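Local coordinates for extracellular solute-binding protein, family 3 (Methylophaga aminisulfidivorans MP, PDB 5SV6), which is of unknown function but has a periplasmic solute-binding protein-like architecture and is probably linked to methanol dehydrogenase, at residues L74-R80 and E267-L272; Q69-I73 and K278-L283; L148-F154 and L166-K171; V233-E237 and R248-E252; V201-V205 and A226-L230. One frame throughout, in Å; residues are numbered along the deposited sequence.

Contact 1 (L74-R80 and E267-L272)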
# COMPACT_ATOMS: atom_id res chain seq x y z
N LEU A 74 -4.08 18.38 -3.17
CA LEU A 74 -4.09 18.91 -1.80
C LEU A 74 -3.48 20.32 -1.73
O LEU A 74 -4.04 21.22 -1.07
CB LEU A 74 -3.36 17.96 -0.85
CG LEU A 74 -3.28 18.36 0.62
CD1 LEU A 74 -4.69 18.56 1.24
CD2 LEU A 74 -2.48 17.31 1.42
N ALA A 75 -2.36 20.54 -2.41
CA ALA A 75 -1.72 21.85 -2.40
C ALA A 75 -2.57 22.92 -3.10
O ALA A 75 -2.71 24.04 -2.59
CB ALA A 75 -0.33 21.78 -2.99
N ASP A 76 -3.12 22.57 -4.27
CA ASP A 76 -3.99 23.48 -5.02
C ASP A 76 -5.19 23.90 -4.17
O ASP A 76 -5.55 25.08 -4.12
CB ASP A 76 -4.51 22.81 -6.30
CG ASP A 76 -3.46 22.72 -7.40
OD1 ASP A 76 -2.37 23.31 -7.26
OD2 ASP A 76 -3.73 22.05 -8.42
N THR A 77 -5.80 22.92 -3.51
CA THR A 77 -6.98 23.16 -2.69
C THR A 77 -6.69 24.08 -1.50
O THR A 77 -7.55 24.86 -1.08
CB THR A 77 -7.59 21.84 -2.21
OG1 THR A 77 -7.83 21.01 -3.35
CG2 THR A 77 -8.91 22.07 -1.46
N MSE A 78 -5.46 24.01 -0.99
CA MSE A 78 -5.04 24.84 0.13
C MSE A 78 -4.45 26.16 -0.34
O MSE A 78 -3.99 26.96 0.48
CB MSE A 78 -4.00 24.10 0.98
CG MSE A 78 -4.52 22.80 1.57
SE MSE A 78 -3.10 21.78 2.43
CE MSE A 78 -2.92 22.90 4.03
N ASP A 79 -4.45 26.38 -1.65
CA ASP A 79 -3.80 27.56 -2.24
C ASP A 79 -2.33 27.69 -1.86
O ASP A 79 -1.83 28.78 -1.57
CB ASP A 79 -4.57 28.83 -1.88
CG ASP A 79 -5.97 28.84 -2.45
OD1 ASP A 79 -6.13 28.55 -3.65
OD2 ASP A 79 -6.92 29.12 -1.69
N ARG A 80 -1.61 26.57 -1.89
CA ARG A 80 -0.19 26.61 -1.60
C ARG A 80 0.63 26.12 -2.79
O ARG A 80 0.15 25.35 -3.62
CB ARG A 80 0.13 25.75 -0.38
CG ARG A 80 -0.47 26.25 0.91
CD ARG A 80 -0.20 25.25 2.00
NE ARG A 80 -0.66 25.69 3.32
CZ ARG A 80 0.13 25.75 4.38
NH1 ARG A 80 1.41 25.43 4.28
NH2 ARG A 80 -0.36 26.15 5.54
N GLU A 267 -6.22 22.65 8.40
CA GLU A 267 -6.31 23.09 7.01
C GLU A 267 -6.37 21.90 6.05
O GLU A 267 -7.06 21.92 5.04
CB GLU A 267 -5.11 23.98 6.64
CG GLU A 267 -5.14 25.37 7.27
CD GLU A 267 -4.07 26.29 6.70
OE1 GLU A 267 -3.66 26.12 5.53
OE2 GLU A 267 -3.64 27.20 7.44
N ILE A 268 -5.62 20.85 6.39
CA ILE A 268 -5.62 19.64 5.60
C ILE A 268 -7.00 18.97 5.61
O ILE A 268 -7.52 18.60 4.57
CB ILE A 268 -4.51 18.68 6.08
CG1 ILE A 268 -3.15 19.25 5.66
CG2 ILE A 268 -4.72 17.29 5.49
CD1 ILE A 268 -1.93 18.56 6.25
N ASN A 269 -7.59 18.83 6.79
CA ASN A 269 -8.91 18.23 6.89
C ASN A 269 -9.95 19.00 6.09
O ASN A 269 -10.82 18.42 5.44
CB ASN A 269 -9.33 18.09 8.35
CG ASN A 269 -8.70 16.89 9.03
OD1 ASN A 269 -8.27 15.95 8.35
ND2 ASN A 269 -8.65 16.90 10.36
N THR A 270 -9.85 20.32 6.13
CA THR A 270 -10.77 21.17 5.39
C THR A 270 -10.58 20.93 3.90
O THR A 270 -11.56 20.79 3.16
CB THR A 270 -10.53 22.65 5.74
OG1 THR A 270 -10.97 22.87 7.08
CG2 THR A 270 -11.31 23.59 4.81
N ALA A 271 -9.33 20.86 3.46
CA ALA A 271 -9.04 20.70 2.04
C ALA A 271 -9.49 19.32 1.55
O ALA A 271 -10.04 19.20 0.46
CB ALA A 271 -7.56 20.91 1.76
N LEU A 272 -9.23 18.29 2.36
CA LEU A 272 -9.62 16.91 2.01
C LEU A 272 -11.12 16.80 1.76
O LEU A 272 -11.55 16.17 0.80
CB LEU A 272 -9.24 15.95 3.14
CG LEU A 272 -7.75 15.65 3.28
CD1 LEU A 272 -7.47 14.72 4.45
CD2 LEU A 272 -7.26 15.05 1.98
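Helices 66-77 and 262-274 lie against each other here, with the CA atoms of Thr77 and Ala271 5.7 Å apart. The contact belongs to the first lobe of a periplasmic binding protein-like fold, where these helices cover strands 47-52 and 247-257. Ala271 is its centre. Its CB is met by three side chains from the last turn of helix 66-77 and the residue after it. Leu74 sends CD1 to this methyl at 3.7 Å. Thr77 lays CG2 against it, and the same CG2 rests 3.6 Å from Ala271 O. That rotamer leaves Thr77 OG1 beside its own backbone N, where it bonds to Ile73 O. Met78, a selenomethionine, brings CG to within 3.6 Å of Ala271 CB. Its chain then bends at the last torsion (chi3 74°). The bend carries CE across Glu267 at about a right angle, and CE reaches Glu267 CB at 3.6 Å. Ile268 CG1 borders the same selenium-methyl end. Leu47 of strand 47-52 touches both Leu74 and Met78, so the apolar layer continues into the sheet. Helix 66-77 stops in a Schellman motif: Asp79 has a positive phi, and Arg80 N bonds back to Ala75 O at 2.8 Å. This turn sets Arg80 toward Glu267. Arg80 NH1 is held by Thr46 O, while NH2 faces the carboxylate. The guanidinium and carboxylate planes are 60° apart. The salt bridge is long: Arg80 NH2 meets Glu267 OE1 at 3.3 Å, from 45° above the carboxylate plane.

Contact 2 (Q69-I73 and K278-L283); sequences QLAKI and KIKAVL
Lys278 touches Ile73 through its base: Lys278 CB lies 3.9 Å from Ile73 CD1, and the rest of the lysine chain leads away. Ile73 CD1 also rests on the carbonyl, 3.7 Å from Lys278 O. Next comes Ile279, whose two branches serve different partners. Its CG1 meets Ile73 CG2 at 4.0 Å. Its CG2, anti to the backbone N, meets Leu70 CD2. Tyr123 of strand 118-133 borders both Leu70 and Ile279, so this edge of the contact faces the sheet. Segments 69-73 and 278-283 run nearly antiparallel, at 169°, with their axes 10.0 Å apart; they lie on helices 66-77 and 276-286. These are neighbouring helices on the first lobe of the family 3 solute-binding fold, and the second belongs to the C-terminal end of the chain. Val282, one turn on from Lys278, points toward the other helix and is gripped by three residues. Val282 and Ile73 slide past each other in opposite directions, with Val282 CG2 3.6 Å from Ile73 CD1. Val282 CG1 faces Leu70 CD2 at 3.9 Å and also nears Gln69 CB. The amide end of Gln69 reaches the same valine, with NE2 3.9 Å from Val282 CG2. Leu283 follows, crossing Leu70 at about a right angle. The contact is made by the branch ends, Leu283 CD2 and Leu70 CD1, 4.1 Å apart, and Leu283 also packs on Tyr124 and Ile288.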
# COMPACT_ATOMS: atom_id res chain seq x y z
N GLN A 69 -0.03 12.85 -7.58
CA GLN A 69 -1.23 13.51 -8.07
C GLN A 69 -2.06 14.04 -6.91
O GLN A 69 -2.58 15.16 -6.97
CB GLN A 69 -2.10 12.52 -8.86
CG GLN A 69 -1.73 12.36 -10.30
CD GLN A 69 -2.94 11.95 -11.13
OE1 GLN A 69 -3.09 10.78 -11.49
NE2 GLN A 69 -3.82 12.91 -11.42
N LEU A 70 -2.21 13.24 -5.87
CA LEU A 70 -2.98 13.64 -4.70
C LEU A 70 -2.36 14.84 -4.02
O LEU A 70 -3.07 15.69 -3.49
CB LEU A 70 -3.09 12.48 -3.71
CG LEU A 70 -3.91 11.29 -4.20
CD1 LEU A 70 -3.89 10.15 -3.19
CD2 LEU A 70 -5.36 11.72 -4.53
N ALA A 71 -1.03 14.90 -4.02
CA ALA A 71 -0.32 16.00 -3.37
C ALA A 71 -0.62 17.31 -4.09
O ALA A 71 -0.78 18.36 -3.47
CB ALA A 71 1.18 15.72 -3.36
N LYS A 72 -0.67 17.24 -5.42
CA LYS A 72 -0.98 18.41 -6.24
C LYS A 72 -2.40 18.92 -5.95
O LYS A 72 -2.62 20.12 -5.73
CB LYS A 72 -0.74 18.07 -7.72
CG LYS A 72 -1.25 19.05 -8.80
CD LYS A 72 -1.05 20.51 -8.48
CE LYS A 72 0.37 20.88 -8.12
NZ LYS A 72 0.31 21.73 -6.89
N ILE A 73 -3.37 18.01 -5.92
CA ILE A 73 -4.73 18.35 -5.52
C ILE A 73 -4.76 19.00 -4.14
O ILE A 73 -5.38 20.05 -3.94
CB ILE A 73 -5.64 17.11 -5.55
CG1 ILE A 73 -5.80 16.62 -6.99
CG2 ILE A 73 -6.98 17.42 -4.93
CD1 ILE A 73 -6.55 15.31 -7.10
N LYS A 278 -12.34 15.00 -6.39
CA LYS A 278 -11.11 14.92 -7.19
C LYS A 278 -10.16 13.86 -6.66
O LYS A 278 -9.51 13.14 -7.43
CB LYS A 278 -10.36 16.25 -7.18
CG LYS A 278 -11.11 17.44 -7.75
CD LYS A 278 -10.28 18.72 -7.52
CE LYS A 278 -11.06 19.98 -7.87
NZ LYS A 278 -11.40 20.01 -9.31
N ILE A 279 -10.06 13.80 -5.33
CA ILE A 279 -9.26 12.79 -4.64
C ILE A 279 -9.76 11.37 -4.95
O ILE A 279 -8.99 10.49 -5.34
CB ILE A 279 -9.27 13.05 -3.12
CG1 ILE A 279 -8.44 14.30 -2.81
CG2 ILE A 279 -8.76 11.85 -2.36
CD1 ILE A 279 -8.57 14.78 -1.38
N LYS A 280 -11.06 11.15 -4.77
CA LYS A 280 -11.65 9.86 -5.11
C LYS A 280 -11.49 9.50 -6.59
O LYS A 280 -11.34 8.33 -6.94
CB LYS A 280 -13.13 9.82 -4.71
CG LYS A 280 -13.39 9.88 -3.19
CD LYS A 280 -12.70 8.73 -2.46
CE LYS A 280 -13.22 8.55 -1.03
NZ LYS A 280 -12.92 9.68 -0.12
N ALA A 281 -11.53 10.50 -7.47
CA ALA A 281 -11.39 10.25 -8.90
C ALA A 281 -10.00 9.72 -9.27
O ALA A 281 -9.88 8.80 -10.07
CB ALA A 281 -11.70 11.50 -9.70
N VAL A 282 -8.97 10.30 -8.68
CA VAL A 282 -7.61 9.82 -8.87
C VAL A 282 -7.49 8.36 -8.42
O VAL A 282 -6.94 7.52 -9.13
CB VAL A 282 -6.59 10.68 -8.09
CG1 VAL A 282 -5.22 9.99 -8.02
CG2 VAL A 282 -6.47 12.05 -8.73
N LEU A 283 -8.02 8.07 -7.24
CA LEU A 283 -7.90 6.75 -6.66
C LEU A 283 -8.63 5.71 -7.52
O LEU A 283 -8.14 4.62 -7.74
CB LEU A 283 -8.48 6.74 -5.25
CG LEU A 283 -7.75 7.60 -4.22
CD1 LEU A 283 -8.57 7.68 -2.95
CD2 LEU A 283 -6.37 7.01 -3.95

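Contact 3 (L148-F154 and L166-K171)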
# COMPACT_ATOMS: atom_id res chain seq x y z
N LEU A 148 -6.78 -22.47 -1.22
CA LEU A 148 -5.47 -21.99 -0.78
C LEU A 148 -4.61 -23.13 -0.23
O LEU A 148 -3.38 -23.10 -0.32
CB LEU A 148 -5.63 -20.88 0.28
CG LEU A 148 -6.33 -19.59 -0.17
CD1 LEU A 148 -6.82 -18.79 1.04
CD2 LEU A 148 -5.43 -18.72 -1.05
N LYS A 149 -5.27 -24.15 0.32
CA LYS A 149 -4.59 -25.34 0.86
C LYS A 149 -3.89 -26.19 -0.20
O LYS A 149 -2.94 -26.91 0.09
CB LYS A 149 -5.60 -26.21 1.61
CG LYS A 149 -5.62 -26.03 3.12
CD LYS A 149 -6.02 -24.63 3.52
CE LYS A 149 -6.42 -24.57 4.99
NZ LYS A 149 -5.48 -25.38 5.81
N ASP A 150 -4.37 -26.11 -1.44
CA ASP A 150 -3.77 -26.86 -2.52
C ASP A 150 -2.62 -26.10 -3.19
O ASP A 150 -1.99 -26.60 -4.12
CB ASP A 150 -4.83 -27.25 -3.56
CG ASP A 150 -6.02 -27.99 -2.94
OD1 ASP A 150 -5.81 -28.65 -1.89
OD2 ASP A 150 -7.14 -27.92 -3.48
N MSE A 151 -2.36 -24.88 -2.73
CA MSE A 151 -1.30 -24.06 -3.32
C MSE A 151 -0.03 -24.10 -2.48
O MSE A 151 -0.08 -24.42 -1.29
CB MSE A 151 -1.78 -22.62 -3.51
CG MSE A 151 -2.99 -22.49 -4.43
SE MSE A 151 -3.65 -20.66 -4.45
CE MSE A 151 -4.72 -20.74 -6.08
N SER A 152 1.10 -23.74 -3.09
CA SER A 152 2.40 -23.79 -2.44
C SER A 152 3.21 -22.50 -2.59
O SER A 152 4.06 -22.21 -1.75
CB SER A 152 3.21 -24.96 -2.98
OG SER A 152 2.50 -26.17 -2.79
N LYS A 153 2.95 -21.75 -3.66
CA LYS A 153 3.73 -20.53 -3.96
C LYS A 153 2.88 -19.28 -3.83
O LYS A 153 2.01 -19.03 -4.67
CB LYS A 153 4.30 -20.61 -5.38
CG LYS A 153 5.26 -21.78 -5.63
CD LYS A 153 6.65 -21.43 -5.17
CE LYS A 153 7.63 -22.60 -5.35
NZ LYS A 153 8.19 -22.66 -6.74
N PHE A 154 3.16 -18.47 -2.81
CA PHE A 154 2.35 -17.31 -2.48
C PHE A 154 3.20 -16.03 -2.59
O PHE A 154 4.15 -15.85 -1.84
CB PHE A 154 1.80 -17.44 -1.06
CG PHE A 154 0.93 -18.66 -0.85
CD1 PHE A 154 1.49 -19.91 -0.64
CD2 PHE A 154 -0.46 -18.54 -0.83
CE1 PHE A 154 0.70 -21.03 -0.45
CE2 PHE A 154 -1.27 -19.67 -0.63
CZ PHE A 154 -0.68 -20.90 -0.43
N LEU A 166 -0.57 -16.50 6.40
CA LEU A 166 0.12 -17.63 5.79
C LEU A 166 0.58 -18.60 6.88
O LEU A 166 0.52 -19.83 6.72
CB LEU A 166 1.30 -17.16 4.94
CG LEU A 166 1.47 -17.84 3.58
CD1 LEU A 166 0.17 -17.87 2.79
CD2 LEU A 166 2.59 -17.18 2.75
N ARG A 167 1.05 -18.04 7.99
CA ARG A 167 1.40 -18.86 9.14
C ARG A 167 0.15 -19.55 9.68
O ARG A 167 0.16 -20.75 9.96
CB ARG A 167 2.03 -18.01 10.24
CG ARG A 167 3.31 -17.32 9.83
CD ARG A 167 3.89 -16.58 11.02
NE ARG A 167 5.17 -15.95 10.74
CZ ARG A 167 6.34 -16.51 11.00
NH1 ARG A 167 6.38 -17.72 11.55
NH2 ARG A 167 7.47 -15.87 10.72
N GLU A 168 -0.93 -18.79 9.79
CA GLU A 168 -2.20 -19.32 10.28
C GLU A 168 -2.64 -20.57 9.51
O GLU A 168 -3.08 -21.54 10.12
CB GLU A 168 -3.30 -18.26 10.23
CG GLU A 168 -4.70 -18.81 10.53
CD GLU A 168 -4.87 -19.25 11.98
OE1 GLU A 168 -4.03 -18.87 12.82
OE2 GLU A 168 -5.85 -19.98 12.28
N ILE A 169 -2.51 -20.56 8.18
CA ILE A 169 -2.90 -21.72 7.39
C ILE A 169 -1.75 -22.68 7.09
O ILE A 169 -1.86 -23.55 6.22
CB ILE A 169 -3.61 -21.36 6.06
CG1 ILE A 169 -2.66 -20.66 5.09
CG2 ILE A 169 -4.86 -20.51 6.33
CD1 ILE A 169 -3.18 -20.62 3.69
N ASP A 170 -0.64 -22.53 7.82
CA ASP A 170 0.48 -23.47 7.79
C ASP A 170 1.18 -23.57 6.44
O ASP A 170 1.63 -24.65 6.04
CB ASP A 170 0.02 -24.86 8.27
CG ASP A 170 -0.55 -24.82 9.69
OD1 ASP A 170 0.06 -24.15 10.55
OD2 ASP A 170 -1.61 -25.43 9.93
N LYS A 171 1.26 -22.45 5.73
CA LYS A 171 1.93 -22.44 4.43
C LYS A 171 3.18 -21.56 4.47
O LYS A 171 3.90 -21.46 3.49
CB LYS A 171 0.98 -21.93 3.34
CG LYS A 171 -0.17 -22.86 3.00
CD LYS A 171 0.32 -24.09 2.29
CE LYS A 171 -0.81 -25.04 1.91
NZ LYS A 171 -0.31 -26.17 1.07
O HOH W 1 3.65 -23.10 0.95
O HOH W 2 2.10 -26.86 -0.42
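Phe154 has Leu166 CD1 over one face of its ring. The methyl sits 3.9 Å from the Phe154 ring centroid, 20° off the normal, which makes it a CH-pi contact. It is shifted toward the CG and CD2 rim. The other methyl of Leu166, CD2, rests near Phe154 CB. Lys171 crosses the same ring obliquely, with its CB 3.9 Å from Phe154 CE1. Its chain bends once, at chi2 (-70°), and is then extended. This carries the ammonium past the ring to the backbone at Lys149 and Met151. There Lys171 NZ gives a hydrogen bond to Lys149 O at 2.9 Å, reaching it from above the carbonyl plane. A second bond goes to Met151 O, also 2.9 Å from Lys171 NZ, and is tilted less from its carbonyl plane. Water 2 accepts a third bond from NZ and is close to Ser152 OG. Three oxygens thus hold the ammonium. The backbone of Lys171 takes part in the Schellman motif that ends helix 161-168. Asp170 takes a positive phi, and Lys171 N bonds back to Leu166 O at 2.9 Å. Segment 148-154 leads into strand 154-156, which pairs parallel with strand 211-215 in the second lobe of the binding protein-like fold. Ile211 of that strand touches Leu148, Met151 and Phe154. Ile169 lies in the same turn as Asp170 and puts CD1 on Leu148 CB at 4.2 Å. The bent chain of Lys149 passes loosely by Ile169. Water 1 joins the two backbones, donating to both Ser152 O and Lys171 O.

Contact 4 (V233-E237 and R248-E252)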
# COMPACT_ATOMS: atom_id res chain seq x y z
N VAL A 233 -9.49 -10.02 -5.49
CA VAL A 233 -10.57 -10.17 -4.53
C VAL A 233 -10.12 -9.60 -3.19
O VAL A 233 -9.21 -10.13 -2.57
CB VAL A 233 -10.95 -11.66 -4.35
CG1 VAL A 233 -12.04 -11.82 -3.30
CG2 VAL A 233 -11.39 -12.26 -5.69
N VAL A 234 -10.77 -8.52 -2.76
CA VAL A 234 -10.38 -7.85 -1.52
C VAL A 234 -10.75 -8.69 -0.29
O VAL A 234 -11.87 -9.21 -0.20
CB VAL A 234 -11.04 -6.46 -1.40
CG1 VAL A 234 -10.63 -5.80 -0.11
CG2 VAL A 234 -10.68 -5.59 -2.60
N SER A 235 -9.81 -8.82 0.64
CA SER A 235 -10.05 -9.62 1.85
C SER A 235 -11.15 -9.04 2.73
O SER A 235 -11.49 -7.86 2.61
CB SER A 235 -8.78 -9.74 2.69
OG SER A 235 -7.98 -10.82 2.27
N GLU A 236 -11.69 -9.87 3.61
CA GLU A 236 -12.62 -9.44 4.64
C GLU A 236 -11.89 -8.50 5.60
O GLU A 236 -10.67 -8.60 5.76
CB GLU A 236 -13.22 -10.65 5.37
CG GLU A 236 -14.23 -11.43 4.51
CD GLU A 236 -14.52 -12.85 5.02
OE1 GLU A 236 -14.05 -13.22 6.11
OE2 GLU A 236 -15.21 -13.60 4.30
N GLU A 237 -12.62 -7.60 6.25
CA GLU A 237 -12.00 -6.60 7.14
C GLU A 237 -11.14 -7.23 8.23
O GLU A 237 -10.00 -6.81 8.47
CB GLU A 237 -13.05 -5.67 7.77
CG GLU A 237 -12.44 -4.57 8.66
CD GLU A 237 -13.39 -3.42 8.94
OE1 GLU A 237 -14.62 -3.65 8.94
OE2 GLU A 237 -12.91 -2.29 9.15
N ARG A 248 -6.64 -7.82 10.98
CA ARG A 248 -7.20 -6.78 10.11
C ARG A 248 -6.57 -6.82 8.72
O ARG A 248 -5.36 -6.90 8.59
CB ARG A 248 -7.00 -5.40 10.75
CG ARG A 248 -7.48 -4.23 9.89
CD ARG A 248 -7.49 -2.92 10.68
NE ARG A 248 -8.62 -2.88 11.60
CZ ARG A 248 -9.86 -2.54 11.23
NH1 ARG A 248 -10.12 -2.21 9.97
NH2 ARG A 248 -10.83 -2.53 12.13
N GLN A 249 -7.41 -6.76 7.69
CA GLN A 249 -6.93 -6.79 6.30
C GLN A 249 -7.30 -5.51 5.55
O GLN A 249 -6.87 -5.31 4.41
CB GLN A 249 -7.53 -7.97 5.54
CG GLN A 249 -7.55 -9.26 6.32
CD GLN A 249 -6.24 -9.99 6.25
OE1 GLN A 249 -5.73 -10.27 5.16
NE2 GLN A 249 -5.68 -10.33 7.41
N GLN A 250 -8.12 -4.68 6.18
CA GLN A 250 -8.59 -3.43 5.57
C GLN A 250 -8.19 -2.25 6.44
O GLN A 250 -8.34 -2.30 7.65
CB GLN A 250 -10.12 -3.45 5.40
CG GLN A 250 -10.63 -4.48 4.41
CD GLN A 250 -12.15 -4.48 4.29
OE1 GLN A 250 -12.82 -3.54 4.70
NE2 GLN A 250 -12.69 -5.53 3.69
N PHE A 251 -7.68 -1.18 5.82
CA PHE A 251 -7.11 -0.06 6.58
C PHE A 251 -7.52 1.30 6.02
O PHE A 251 -7.43 1.54 4.81
CB PHE A 251 -5.58 -0.15 6.59
CG PHE A 251 -5.05 -1.38 7.29
CD1 PHE A 251 -4.65 -1.32 8.62
CD2 PHE A 251 -4.98 -2.60 6.62
CE1 PHE A 251 -4.19 -2.45 9.27
CE2 PHE A 251 -4.52 -3.74 7.27
CZ PHE A 251 -4.12 -3.67 8.60
N GLU A 252 -7.95 2.19 6.92
CA GLU A 252 -8.22 3.57 6.54
C GLU A 252 -6.89 4.30 6.35
O GLU A 252 -5.96 4.12 7.14
CB GLU A 252 -9.06 4.28 7.61
CG GLU A 252 -10.50 3.78 7.68
CD GLU A 252 -11.30 4.45 8.79
OE1 GLU A 252 -10.68 5.04 9.71
OE2 GLU A 252 -12.54 4.42 8.73
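Glu237 and Arg248 lie side by side and point the same way, at the place where the chain leaving strand 230-234 meets strand 247-257. Segment 233-237 links strand 230-234 to the short strand 238-239, which pairs antiparallel with strand 247-257. The latter probably corresponds to a hinge strand of periplasmic binding proteins. The carboxylate and guanidinium planes are almost perpendicular, 89° apart. Arg248 NH1 meets Glu237 OE2 at 2.9 Å, on the anti side of the oxygen, in a salt bridge. Lys125 NZ makes a second salt bridge to this OE2, so one carboxylate oxygen has two cationic partners. Such neighbours would probably favour its charged form. Gln250 crosses Glu237 at about a right angle, with its amide 17° from the carboxylate plane. CG of Gln250 is anti to its carbonyl carbon (chi1 -66°), and the extended chain runs along the Glu237 backbone, with CG and CD near its CA. It ends at Ser235, where Gln250 NE2 bonds to Ser235 O at 2.8 Å, in the planes of both amide and carbonyl. The backbone adds one bond, from Gln249 N to Glu237 O at 2.7 Å. Gln249 packs through its base, with CB 3.6 Å from Ser235 CB. Its amide is held by Trp143 and by Val247 O, while Ser235 OG bonds to His213. Arg248 NH1 has a second acceptor in its own strand: Gln250 O, 2.9 Å away and in the guanidinium plane, which fixes the arginine end beside the strand.

Contact 5 (V201-V205 and A226-L230)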
# COMPACT_ATOMS: atom_id res chain seq x y z
N VAL A 201 2.88 -9.02 -8.80
CA VAL A 201 1.81 -9.26 -9.76
C VAL A 201 2.32 -10.08 -10.94
O VAL A 201 1.66 -11.01 -11.42
CB VAL A 201 1.14 -7.94 -10.22
CG1 VAL A 201 0.10 -8.22 -11.31
CG2 VAL A 201 0.49 -7.25 -9.02
N SER A 202 3.52 -9.74 -11.40
CA SER A 202 4.14 -10.44 -12.53
C SER A 202 4.34 -11.93 -12.27
O SER A 202 4.26 -12.74 -13.19
CB SER A 202 5.48 -9.79 -12.88
OG SER A 202 5.24 -8.56 -13.54
N GLU A 203 4.62 -12.29 -11.02
CA GLU A 203 4.80 -13.69 -10.62
C GLU A 203 3.51 -14.49 -10.82
O GLU A 203 3.56 -15.68 -11.15
CB GLU A 203 5.23 -13.76 -9.16
CG GLU A 203 6.64 -13.29 -8.92
CD GLU A 203 7.67 -14.22 -9.53
OE1 GLU A 203 7.80 -15.36 -9.05
OE2 GLU A 203 8.33 -13.81 -10.51
N VAL A 204 2.37 -13.85 -10.60
CA VAL A 204 1.08 -14.49 -10.84
C VAL A 204 0.85 -14.64 -12.34
O VAL A 204 0.47 -15.70 -12.82
CB VAL A 204 -0.08 -13.71 -10.21
CG1 VAL A 204 -1.42 -14.41 -10.50
CG2 VAL A 204 0.14 -13.54 -8.71
N VAL A 205 1.09 -13.56 -13.08
CA VAL A 205 0.97 -13.60 -14.54
C VAL A 205 1.82 -14.72 -15.14
O VAL A 205 1.38 -15.42 -16.06
CB VAL A 205 1.35 -12.24 -15.16
CG1 VAL A 205 1.50 -12.36 -16.67
CG2 VAL A 205 0.33 -11.19 -14.78
N ALA A 226 -2.20 -6.08 -16.66
CA ALA A 226 -1.68 -7.45 -16.72
C ALA A 226 -1.85 -8.04 -18.12
O ALA A 226 -2.83 -7.73 -18.80
CB ALA A 226 -2.38 -8.33 -15.69
N SER A 227 -0.91 -8.88 -18.53
CA SER A 227 -0.94 -9.46 -19.86
C SER A 227 -1.90 -10.66 -19.94
O SER A 227 -2.32 -11.07 -21.02
CB SER A 227 0.47 -9.84 -20.34
OG SER A 227 1.02 -10.89 -19.58
N VAL A 228 -2.27 -11.20 -18.78
CA VAL A 228 -3.33 -12.19 -18.71
C VAL A 228 -4.38 -11.71 -17.71
O VAL A 228 -4.04 -11.03 -16.75
CB VAL A 228 -2.82 -13.58 -18.28
CG1 VAL A 228 -1.95 -14.19 -19.37
CG2 VAL A 228 -2.08 -13.51 -16.94
N PRO A 229 -5.66 -12.06 -17.94
CA PRO A 229 -6.72 -11.52 -17.09
C PRO A 229 -6.56 -12.02 -15.65
O PRO A 229 -6.41 -13.22 -15.44
CB PRO A 229 -8.00 -12.10 -17.70
CG PRO A 229 -7.63 -12.49 -19.09
CD PRO A 229 -6.20 -12.91 -19.02
N LEU A 230 -6.58 -11.10 -14.69
CA LEU A 230 -6.43 -11.47 -13.29
C LEU A 230 -7.68 -11.09 -12.51
O LEU A 230 -8.39 -10.15 -12.86
CB LEU A 230 -5.22 -10.77 -12.67
CG LEU A 230 -3.85 -11.03 -13.30
CD1 LEU A 230 -2.77 -10.28 -12.52
CD2 LEU A 230 -3.51 -12.51 -13.37
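Val205 carries most of this contact and can be followed outward from its CB. The CB itself lies 4.1 Å from Val228 CG2. From there the side chain forks. CG1 is anti to the backbone N (chi1 168°), a setting that turns it toward the bend at Ser227 and Val228. It meets Ser227 OG at 3.3 Å, a methyl lying close beside a hydroxyl. The same CG1 packs on Val228 CG2 at 3.8 Å. The other branch, CG2, turns toward Leu230 and Ala226. It reaches Leu230 CD1 at 3.9 Å, and Ala226 CB lies 4.0 Å from Val205 CG2. Four residues of segment 226-230 therefore touch this valine. Leu230 crosses Val205 at about a right angle and also contacts the two other valines of the helix. Its CD1 meets Val201 CG1 at 3.7 Å. Its CD2 meets Val204 CG1 at 4.0 Å. The isobutyl end of Leu230 thus rests among all three valines, two of them a full turn apart. All the contacts across the two segments are apolar, apart from the hydroxyl of Ser227. Around them, Val201 also packs on Ala219 and Tyr222 of helix 216-224, Val204 on Pro133, and Leu230 on Val223 and Ile131. Helix 197-206 is thereby fixed against the chain that leads from helix 216-224 into strand 230-234. Strands 211-215 and 230-234 both pair antiparallel with strand 118-133, which lies between them, so with helix 216-224 they form a beta-alpha-beta crossover with an intervening strand in the second lobe of the binding protein-like fold.

From the N terminus, the middle of helix 66-77 opens contact 2, and its last turn with the residues after it opens contact 1. They close in reverse order: contact 1 on helix 262-274, then contact 2 on helix 276-286, so contact 1 is nested inside contact 2. Both lie in the first lobe and touch through Leu272 and Ile279. Contacts 3, 5 and 4 lie inside both loops, in series, without crossing. In the second lobe, contact 3 closes a short loop that holds the rest of strand 154-156 and the start of helix 161-168, and contact 5 joins helix 197-206 to the start of strand 230-234. Contact 4 closes the short loop from strand 230-234 to strand 247-257.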